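Local coordinates for protein PfhB2 (Pasteurella multocida, PDB 6U8T) that probably acts as a cysteine protease, its YopT-like domain belonging to a family of bacterial virulence antigens placed in the papain-like peptidase clan, at residues 134-137 / 138-142; 195-198 / 199-203. The protein carries 1 engineered substitution. All coordinates share one frame; numbering follows the deposited sequence.

Interactions 1 and 2 each lie in the last turns of a helix, 133-140 and 187-201, with centres about 39 Å apart on opposite sides of the chain's centre. Both combine buried and exposed residues, and both rest on i to i+4 bonds, but their chemistry differs. Interaction 1 keeps a regular ladder of four backbone bonds and packs branched aliphatic side chains; interaction 2 includes a wider pi-type turn, has two such bonds between its segments and adds an aromatic ring lying against a serine. Within one chain they do not touch. In the two-chain assembly they do meet, because Thr136 packs on Lys195 of the second subunit.

Interaction 1: residues 134-137 / 138-142; sequences ALTK and AILDT
Lys137 and Asp141 make the shortest of four consecutive i to i+4 backbone bonds that carry the last turns of this alpha-helix: Asp141 N lies 2.9 Å from Lys137 O. Ile139 N to Leu135 O follows at 3.0 Å, while Ala138 N to Ala134 O and Leu140 N to Thr136 O are both 3.1 Å. Asp141 is the first residue to leave helical backbone angles, yet its N-H still closes the final turn. Its carboxylate turns onward, OD1 accepting a bond from Gly143 N, and OD2 stays 6.1 Å from Lys137 NZ, too far for a salt bridge. Lys137, bent along its chain, suits the exposed side, where a long charged group can reach water.

The side chains follow the same four-residue spacing. On the buried side Leu135 holds CG anti to its backbone N (chi1 170°), and Ile139 CD1 comes obliquely against it, 3.9 Å from Leu135 CG. In Ile139 a chi1 of -67° sets CG1 beside the backbone N, which brings it 3.3 Å from Leu135 O, the acceptor of that N-H. One residue further along, Thr136 and Leu140 point the same way side by side, with CG2 of Thr136 4.1 Å from CD1 of Leu140. The methyl of Thr136 thus serves the packing, while its OG1 is bonded to Ile132 O in the turn before. Ala138, with a single methyl, fits where the helix nears a strand.

Leu135 and Ile139 press on Ile152 of strand 147-155, while Leu135 meets Val127 and Ala138 meets Val123 of strand 117-127. The second subunit packs on the helix as well, its Phe214 against Leu135 and its Val172 against Leu140, and Lys150 from strand 147-155 of the same chain bonds Asp141 O at the helix end.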
loop_
_atom_site.group_PDB
_atom_site.type_symbol
_atom_site.label_atom_id
_atom_site.label_comp_id
_atom_site.label_asym_id
_atom_site.label_seq_id
_atom_site.Cartn_x
_atom_site.Cartn_y
_atom_site.Cartn_z
ATOM N N ALA C 134 -2.860 1.795 20.472
ATOM C CA ALA C 134 -1.581 2.505 20.740
ATOM C C ALA C 134 -1.543 3.827 19.955
ATOM O O ALA C 134 -1.051 4.822 20.513
ATOM C CB ALA C 134 -0.395 1.634 20.421
ATOM N N LEU C 135 -2.037 3.853 18.716
ATOM C CA LEU C 135 -2.101 5.084 17.877
ATOM C C LEU C 135 -2.989 6.120 18.566
ATOM O O LEU C 135 -2.573 7.286 18.658
ATOM C CB LEU C 135 -2.682 4.760 16.503
ATOM C CG LEU C 135 -3.035 5.960 15.623
ATOM C CD1 LEU C 135 -1.791 6.770 15.284
ATOM C CD2 LEU C 135 -3.745 5.521 14.354
ATOM N N THR C 136 -4.175 5.697 19.013
ATOM C CA THR C 136 -5.197 6.551 19.670
ATOM C C THR C 136 -4.607 7.198 20.931
ATOM O O THR C 136 -4.842 8.417 21.129
ATOM C CB THR C 136 -6.467 5.761 19.953
ATOM O OG1 THR C 136 -6.952 5.285 18.694
ATOM C CG2 THR C 136 -7.522 6.619 20.616
ATOM N N LYS C 137 -3.873 6.435 21.744
ATOM C CA LYS C 137 -3.207 6.939 22.978
ATOM C C LYS C 137 -2.142 7.980 22.586
ATOM O O LYS C 137 -2.065 9.018 23.235
ATOM C CB LYS C 137 -2.597 5.771 23.767
ATOM C CG LYS C 137 -2.565 5.854 25.286
ATOM C CD LYS C 137 -1.145 5.942 25.889
ATOM C CE LYS C 137 -0.852 4.897 26.950
ATOM N NZ LYS C 137 0.572 4.476 26.914
ATOM N N ALA C 138 -1.337 7.717 21.558
ATOM C CA ALA C 138 -0.267 8.640 21.106
ATOM C C ALA C 138 -0.882 9.976 20.634
ATOM O O ALA C 138 -0.279 11.029 20.887
ATOM C CB ALA C 138 0.563 7.994 20.014
ATOM N N ILE C 139 -2.030 9.924 19.956
ATOM C CA ILE C 139 -2.756 11.140 19.471
ATOM C C ILE C 139 -3.257 11.942 20.692
ATOM O O ILE C 139 -3.029 13.157 20.723
ATOM C CB ILE C 139 -3.908 10.759 18.510
ATOM C CG1 ILE C 139 -3.354 10.171 17.211
ATOM C CG2 ILE C 139 -4.842 11.951 18.274
ATOM C CD1 ILE C 139 -4.388 9.505 16.354
ATOM N N LEU C 140 -3.868 11.279 21.670
ATOM C CA LEU C 140 -4.551 11.948 22.821
ATOM C C LEU C 140 -3.552 12.390 23.887
ATOM O O LEU C 140 -3.885 13.329 24.595
ATOM C CB LEU C 140 -5.617 11.013 23.403
ATOM C CG LEU C 140 -6.841 10.818 22.501
ATOM C CD1 LEU C 140 -7.821 9.854 23.152
ATOM C CD2 LEU C 140 -7.485 12.155 22.135
ATOM N N ASP C 141 -2.398 11.738 24.026
ATOM C CA ASP C 141 -1.390 12.043 25.080
ATOM C C ASP C 141 -0.874 13.462 24.863
ATOM O O ASP C 141 -0.493 13.794 23.743
ATOM C CB ASP C 141 -0.211 11.066 25.067
ATOM C CG ASP C 141 0.741 11.192 26.260
ATOM O OD1 ASP C 141 0.458 11.902 27.258
ATOM O OD2 ASP C 141 1.736 10.471 26.250
ATOM N N THR C 142 -0.879 14.290 25.901
ATOM C CA THR C 142 -0.319 15.658 25.859
ATOM C C THR C 142 0.862 15.762 26.832
ATOM O O THR C 142 1.365 16.891 27.004
ATOM C CB THR C 142 -1.427 16.688 26.109
ATOM O OG1 THR C 142 -2.240 16.297 27.213
ATOM C CG2 THR C 142 -2.286 16.870 24.875
#

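Interaction 2: residues 195-198 / 199-203; sequences KEAF and WEKSG
Phe198 and Ser202 stand one turn apart at the C-terminal end of helix 187-201, joined by an i to i+4 CH-pi contact where a wider pi-type turn at 195-198 runs into the last residues of the helix. The phenylalanine CB lies against its own chain, near Trp199 N. With CG anti to the backbone N (chi1 -173°), CG lies beside the carbonyl carbon and the ring extends from there toward Ser202. At its far end CE1, CE2 and CZ come under Ser202 CB, the nearest being CZ at 3.9 Å. That methylene sits over the centre of one face, 12° off the ring normal. A serine suits this place because its single methylene can sit close over the ring face while its hydroxyl turns back to the backbone. There Ser202 OG accepts a bond from Tyr204 N and lies 2.9 Å from both Phe198 O and Trp199 O.

Ser202 N gives Phe198 O a backbone bond of 2.8 Å, which ties the same two residues through the main chain. Phe174 meets the Phe198 ring edge-to-face and Trp193 also packs on it, so the aromatic residue is buried among its like. Trp199 turns to the second subunit, where NE1 bonds Ser128 O, and Lys195 NZ bonds Ser133 OG there. Gly203 is the first residue to leave helical backbone angles, with positive phi, a conformation that glycine adopts readily. On the exposed side Lys201 N bonds Ala197 O in the carbonyl plane, and the lysine's CB and CG each rest 3.3 Å from that same oxygen.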
loop_
_atom_site.group_PDB
_atom_site.type_symbol
_atom_site.label_atom_id
_atom_site.label_comp_id
_atom_site.label_asym_id
_atom_site.label_seq_id
_atom_site.Cartn_x
_atom_site.Cartn_y
_atom_site.Cartn_z
ATOM N N LYS C 195 16.067 -9.165 -11.536
ATOM C CA LYS C 195 16.713 -8.359 -10.467
ATOM C C LYS C 195 17.103 -6.973 -10.992
ATOM O O LYS C 195 16.927 -6.019 -10.255
ATOM C CB LYS C 195 17.940 -9.097 -9.916
ATOM C CG LYS C 195 17.629 -10.442 -9.268
ATOM C CD LYS C 195 18.795 -11.060 -8.541
ATOM C CE LYS C 195 18.357 -12.081 -7.510
ATOM N NZ LYS C 195 19.517 -12.772 -6.898
ATOM N N GLU C 196 17.617 -6.860 -12.213
ATOM C CA GLU C 196 18.279 -5.615 -12.694
ATOM C C GLU C 196 17.306 -4.754 -13.502
ATOM O O GLU C 196 17.559 -3.554 -13.546
ATOM C CB GLU C 196 19.510 -5.923 -13.536
ATOM C CG GLU C 196 20.663 -6.547 -12.762
ATOM C CD GLU C 196 21.783 -7.076 -13.664
ATOM O OE1 GLU C 196 21.810 -6.710 -14.859
ATOM O OE2 GLU C 196 22.610 -7.898 -13.198
ATOM N N ALA C 197 16.245 -5.325 -14.082
ATOM C CA ALA C 197 15.348 -4.620 -15.024
ATOM C C ALA C 197 13.904 -4.659 -14.518
ATOM O O ALA C 197 13.367 -3.591 -14.200
ATOM C CB ALA C 197 15.478 -5.214 -16.396
ATOM N N PHE C 198 13.305 -5.843 -14.400
ATOM C CA PHE C 198 11.855 -6.008 -14.135
ATOM C C PHE C 198 11.488 -5.435 -12.765
ATOM O O PHE C 198 10.477 -4.717 -12.674
ATOM C CB PHE C 198 11.422 -7.471 -14.205
ATOM C CG PHE C 198 9.931 -7.666 -14.119
ATOM C CD1 PHE C 198 9.100 -7.200 -15.125
ATOM C CD2 PHE C 198 9.359 -8.288 -13.019
ATOM C CE1 PHE C 198 7.726 -7.357 -15.041
ATOM C CE2 PHE C 198 7.988 -8.436 -12.933
ATOM C CZ PHE C 198 7.177 -7.985 -13.950
ATOM N N TRP C 199 12.253 -5.751 -11.721
ATOM C CA TRP C 199 11.821 -5.505 -10.326
ATOM C C TRP C 199 11.528 -4.021 -10.126
ATOM O O TRP C 199 10.441 -3.728 -9.638
ATOM C CB TRP C 199 12.864 -6.041 -9.356
ATOM C CG TRP C 199 12.386 -6.055 -7.955
ATOM C CD1 TRP C 199 12.991 -5.452 -6.902
ATOM C CD2 TRP C 199 11.202 -6.681 -7.444
ATOM N NE1 TRP C 199 12.267 -5.652 -5.753
ATOM C CE2 TRP C 199 11.166 -6.417 -6.053
ATOM C CE3 TRP C 199 10.191 -7.467 -8.000
ATOM C CZ2 TRP C 199 10.130 -6.872 -5.234
ATOM C CZ3 TRP C 199 9.177 -7.927 -7.180
ATOM C CH2 TRP C 199 9.145 -7.631 -5.821
ATOM N N GLU C 200 12.429 -3.129 -10.548
ATOM C CA GLU C 200 12.239 -1.656 -10.480
ATOM C C GLU C 200 11.191 -1.196 -11.498
ATOM O O GLU C 200 10.248 -0.531 -11.093
ATOM C CB GLU C 200 13.556 -0.911 -10.689
ATOM C CG GLU C 200 14.303 -0.689 -9.385
ATOM C CD GLU C 200 15.265 0.489 -9.392
ATOM O OE1 GLU C 200 16.040 0.607 -10.373
ATOM O OE2 GLU C 200 15.228 1.293 -8.422
ATOM N N LYS C 201 11.340 -1.541 -12.764
ATOM C CA LYS C 201 10.516 -1.004 -13.890
ATOM C C LYS C 201 9.051 -1.437 -13.763
ATOM O O LYS C 201 8.201 -0.757 -14.373
ATOM C CB LYS C 201 11.051 -1.443 -15.248
ATOM C CG LYS C 201 12.365 -0.804 -15.663
ATOM C CD LYS C 201 12.685 -1.084 -17.130
ATOM C CE LYS C 201 13.859 -0.290 -17.668
ATOM N NZ LYS C 201 15.141 -0.810 -17.143
ATOM N N SER C 202 8.751 -2.486 -12.994
ATOM C CA SER C 202 7.388 -3.058 -12.859
ATOM C C SER C 202 6.537 -2.204 -11.913
ATOM O O SER C 202 5.295 -2.291 -12.006
ATOM C CB SER C 202 7.452 -4.474 -12.350
ATOM O OG SER C 202 8.030 -4.507 -11.049
ATOM N N GLY C 203 7.179 -1.530 -10.952
ATOM C CA GLY C 203 6.526 -0.849 -9.816
ATOM C C GLY C 203 6.392 -1.739 -8.583
ATOM O O GLY C 203 5.862 -1.252 -7.573
#